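Local coordinates for protein aminotransferase, class III (Deinococcus radiodurans, PDB 3I4J) that probably transfers amino groups with the help of pyridoxal phosphate, as a class III aminotransferase, at residues 106-114 against 148-156. The protein carries 1 engineered substitution. Residues are numbered along the deposited sequence; the frame is centred on the assembly and turned at random.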
loop_
_atom_site.group_PDB
_atom_site.type_symbol
_atom_site.label_atom_id
_atom_site.label_comp_id
_atom_site.label_asym_id
_atom_site.label_seq_id
_atom_site.Cartn_x
_atom_site.Cartn_y
_atom_site.Cartn_z
ATOM N N VAL C 106 -3.622 9.281 -12.649
ATOM C CA VAL C 106 -4.026 8.958 -14.011
ATOM C C VAL C 106 -5.546 8.869 -14.099
ATOM O O VAL C 106 -6.162 9.408 -15.020
ATOM C CB VAL C 106 -3.400 7.611 -14.454
ATOM C CG1 VAL C 106 -3.991 7.158 -15.773
ATOM C CG2 VAL C 106 -1.892 7.769 -14.581
ATOM N N LYS C 107 -6.151 8.191 -13.130
ATOM C CA LYS C 107 -7.598 8.029 -13.096
ATOM C C LYS C 107 -8.262 9.408 -13.050
ATOM O O LYS C 107 -9.224 9.670 -13.781
ATOM C CB LYS C 107 -7.992 7.202 -11.864
ATOM C CG LYS C 107 -9.434 6.701 -11.846
ATOM C CD LYS C 107 -10.422 7.789 -11.464
ATOM C CE LYS C 107 -11.838 7.236 -11.360
ATOM N NZ LYS C 107 -11.954 6.202 -10.294
ATOM N N LEU C 108 -7.728 10.279 -12.197
ATOM C CA LEU C 108 -8.242 11.637 -12.027
ATOM C C LEU C 108 -8.138 12.465 -13.311
ATOM O O LEU C 108 -9.068 13.189 -13.666
ATOM C CB LEU C 108 -7.485 12.340 -10.898
ATOM C CG LEU C 108 -7.889 13.779 -10.567
ATOM C CD1 LEU C 108 -9.378 13.848 -10.247
ATOM C CD2 LEU C 108 -7.061 14.268 -9.382
ATOM N N ALA C 109 -7.002 12.369 -13.995
ATOM C CA ALA C 109 -6.805 13.112 -15.236
ATOM C C ALA C 109 -7.854 12.689 -16.254
ATOM O O ALA C 109 -8.434 13.527 -16.943
ATOM C CB ALA C 109 -5.406 12.867 -15.786
ATOM N N ARG C 110 -8.100 11.384 -16.344
ATOM C CA ARG C 110 -9.093 10.862 -17.276
ATOM C C ARG C 110 -10.496 11.314 -16.875
ATOM O O ARG C 110 -11.246 11.829 -17.706
ATOM C CB ARG C 110 -9.016 9.330 -17.324
ATOM C CG ARG C 110 -10.167 8.630 -18.061
ATOM C CD ARG C 110 -10.305 9.043 -19.524
ATOM N NE ARG C 110 -11.418 8.343 -20.175
ATOM C CZ ARG C 110 -11.916 8.669 -21.366
ATOM N NH1 ARG C 110 -11.406 9.685 -22.050
ATOM N NH2 ARG C 110 -12.933 7.983 -21.877
ATOM N N GLN C 111 -10.849 11.137 -15.605
ATOM C CA GLN C 111 -12.173 11.543 -15.142
ATOM C C GLN C 111 -12.437 13.031 -15.352
ATOM O O GLN C 111 -13.546 13.427 -15.701
ATOM C CB GLN C 111 -12.366 11.217 -13.659
ATOM C CG GLN C 111 -13.768 11.568 -13.175
ATOM C CD GLN C 111 -14.052 11.094 -11.767
ATOM O OE1 GLN C 111 -13.237 10.405 -11.152
ATOM N NE2 GLN C 111 -15.221 11.459 -11.248
ATOM N N TYR C 112 -11.417 13.849 -15.129
ATOM C CA TYR C 112 -11.541 15.294 -15.296
ATOM C C TYR C 112 -12.133 15.654 -16.663
ATOM O O TYR C 112 -13.093 16.421 -16.755
ATOM C CB TYR C 112 -10.167 15.948 -15.139
ATOM C CG TYR C 112 -10.133 17.438 -15.413
ATOM C CD1 TYR C 112 -10.612 18.352 -14.476
ATOM C CD2 TYR C 112 -9.607 17.930 -16.610
ATOM C CE1 TYR C 112 -10.567 19.729 -14.721
ATOM C CE2 TYR C 112 -9.556 19.302 -16.866
ATOM C CZ TYR C 112 -10.037 20.193 -15.917
ATOM O OH TYR C 112 -9.978 21.550 -16.154
ATOM N N HIS C 113 -11.561 15.098 -17.724
ATOM C CA HIS C 113 -12.041 15.389 -19.071
ATOM C C HIS C 113 -13.402 14.785 -19.376
ATOM O O HIS C 113 -14.200 15.372 -20.111
ATOM C CB HIS C 113 -10.995 14.940 -20.087
ATOM C CG HIS C 113 -9.732 15.736 -20.005
ATOM N ND1 HIS C 113 -8.498 15.162 -19.788
ATOM C CD2 HIS C 113 -9.526 17.074 -20.032
ATOM C CE1 HIS C 113 -7.587 16.113 -19.681
ATOM N NE2 HIS C 113 -8.185 17.283 -19.825
ATOM N N VAL C 114 -13.675 13.614 -18.810
ATOM C CA VAL C 114 -14.961 12.966 -19.022
ATOM C C VAL C 114 -16.081 13.795 -18.388
ATOM O O VAL C 114 -17.158 13.956 -18.973
ATOM C CB VAL C 114 -14.973 11.541 -18.421
ATOM C CG1 VAL C 114 -16.403 11.014 -18.351
ATOM C CG2 VAL C 114 -14.117 10.612 -19.278
ATOM N N ARG C 148 -16.763 1.560 -15.514
ATOM C CA ARG C 148 -15.577 0.964 -16.120
ATOM C C ARG C 148 -15.395 1.348 -17.585
ATOM O O ARG C 148 -14.280 1.636 -18.025
ATOM C CB ARG C 148 -15.634 -0.562 -16.021
ATOM C CG ARG C 148 -15.331 -1.129 -14.649
ATOM C CD ARG C 148 -15.420 -2.646 -14.675
ATOM N NE ARG C 148 -15.011 -3.249 -13.410
ATOM C CZ ARG C 148 -15.090 -4.549 -13.142
ATOM N NH1 ARG C 148 -15.565 -5.389 -14.053
ATOM N NH2 ARG C 148 -14.693 -5.010 -11.964
ATOM N N GLU C 149 -16.492 1.340 -18.337
ATOM C CA GLU C 149 -16.453 1.665 -19.760
ATOM C C GLU C 149 -15.868 3.042 -20.045
ATOM O O GLU C 149 -15.480 3.336 -21.178
ATOM C CB GLU C 149 -17.860 1.559 -20.368
ATOM C CG GLU C 149 -18.920 2.438 -19.707
ATOM C CD GLU C 149 -19.117 2.124 -18.232
ATOM O OE1 GLU C 149 -19.318 0.937 -17.891
ATOM O OE2 GLU C 149 -19.074 3.066 -17.410
ATOM N N LEU C 150 -15.798 3.885 -19.020
ATOM C CA LEU C 150 -15.256 5.230 -19.179
ATOM C C LEU C 150 -13.734 5.255 -19.036
ATOM O O LEU C 150 -13.092 6.247 -19.383
ATOM C CB LEU C 150 -15.865 6.171 -18.136
ATOM C CG LEU C 150 -17.382 6.373 -18.166
ATOM C CD1 LEU C 150 -17.791 7.297 -17.024
ATOM C CD2 LEU C 150 -17.798 6.964 -19.510
ATOM N N TYR C 151 -13.163 4.161 -18.544
ATOM C CA TYR C 151 -11.721 4.086 -18.327
ATOM C C TYR C 151 -10.982 3.038 -19.156
ATOM O O TYR C 151 -9.754 2.975 -19.146
ATOM C CB TYR C 151 -11.468 3.868 -16.838
ATOM C CG TYR C 151 -11.993 5.016 -16.007
ATOM C CD1 TYR C 151 -11.209 6.144 -15.771
ATOM C CD2 TYR C 151 -13.298 5.004 -15.509
ATOM C CE1 TYR C 151 -11.709 7.237 -15.061
ATOM C CE2 TYR C 151 -13.811 6.094 -14.797
ATOM C CZ TYR C 151 -13.012 7.206 -14.578
ATOM O OH TYR C 151 -13.512 8.285 -13.878
ATOM N N THR C 152 -11.729 2.219 -19.887
ATOM C CA THR C 152 -11.118 1.193 -20.720
ATOM C C THR C 152 -10.175 1.743 -21.804
ATOM O O THR C 152 -9.276 1.044 -22.260
ATOM C CB THR C 152 -12.194 0.348 -21.410
ATOM O OG1 THR C 152 -11.576 -0.546 -22.344
ATOM C CG2 THR C 152 -13.156 1.242 -22.135
ATOM N N PRO C 153 -10.379 2.996 -22.249
ATOM C CA PRO C 153 -9.451 3.473 -23.279
ATOM C C PRO C 153 -8.000 3.552 -22.801
ATOM O O PRO C 153 -7.077 3.558 -23.613
ATOM C CB PRO C 153 -10.029 4.837 -23.665
ATOM C CG PRO C 153 -10.779 5.259 -22.434
ATOM C CD PRO C 153 -11.440 3.986 -22.000
ATOM N N LEU C 154 -7.806 3.605 -21.485
ATOM C CA LEU C 154 -6.463 3.664 -20.911
ATOM C C LEU C 154 -5.734 2.331 -21.085
ATOM O O LEU C 154 -4.514 2.251 -20.915
ATOM C CB LEU C 154 -6.539 4.025 -19.422
ATOM C CG LEU C 154 -6.735 5.498 -19.035
ATOM C CD1 LEU C 154 -7.790 6.157 -19.910
ATOM C CD2 LEU C 154 -7.130 5.575 -17.570
ATOM N N MET C 155 -6.488 1.289 -21.433
ATOM C CA MET C 155 -5.920 -0.043 -21.629
ATOM C C MET C 155 -5.307 -0.185 -23.017
ATOM O O MET C 155 -4.549 -1.118 -23.270
ATOM C CB MET C 155 -7.002 -1.125 -21.471
ATOM C CG MET C 155 -7.708 -1.178 -20.121
ATOM S SD MET C 155 -8.993 -2.489 -20.077
ATOM C CE MET C 155 -8.068 -3.827 -19.385
ATOM N N ARG C 156 -5.647 0.726 -23.921
ATOM C CA ARG C 156 -5.125 0.660 -25.280
ATOM C C ARG C 156 -3.680 1.129 -25.375
ATOM O O ARG C 156 -3.295 2.112 -24.750
ATOM C CB ARG C 156 -5.983 1.497 -26.229
ATOM C CG ARG C 156 -7.429 1.035 -26.345
ATOM C CD ARG C 156 -8.020 1.473 -27.678
ATOM N NE ARG C 156 -8.172 2.921 -27.779
ATOM C CZ ARG C 156 -9.213 3.600 -27.305
ATOM N NH1 ARG C 156 -10.199 2.962 -26.694
ATOM N NH2 ARG C 156 -9.270 4.918 -27.451
#
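Arg110 reaches from its helix to the loop 148-156 and grips one backbone oxygen side-on: NE lies 2.8 Å from Leu150 O, with an N-H...O angle of 156°, and NH2 lies 3.0 Å from that same Leu150 O. The oxygen sits in the guanidinium plane, so both N-H groups address it along the edge. The faces are left to apolar atoms, Pro153 CG over one, 3.5 Å from Arg110 NH2, and Val114 CG2 over the centre of the opposite one. Arginine suits this place because its flat head donates along the rim while its faces, which carry no N-H, can pack against carbon. Its third nitrogen, NH1, binds the carbonyls of Pro119 and Arg121, and an alanine here would probably leave Leu150 O without its two donors and Pro153 and Val114 without the plate between them. Arg110 CG, anti to the backbone N (chi1 169°), comes 3.5 Å from Tyr151 CD1; the bend that follows at chi2 turns the rest of the chain toward Leu150 O, its guanidinium plane 85° from the ring. The Tyr151 ring slants across the helix side chains, with Lys107 CE 3.4 Å from Tyr151 CZ and Gln111 CB 3.2 Å from Tyr151 OH. The long methylene chain of Lys107 suits the ring, while its NZ bonds to Phe290 O. Apolar contacts flank this core: Leu154 CD2 meets Val106 CG1 at 3.9 Å, and the more exposed Leu150 touches Val114. The loop, between strands 123-127 and 162-163, thus lies along one side of helix 98-115, whose other sides pack on strands 191-196 and 227-231 and on helix 277-284.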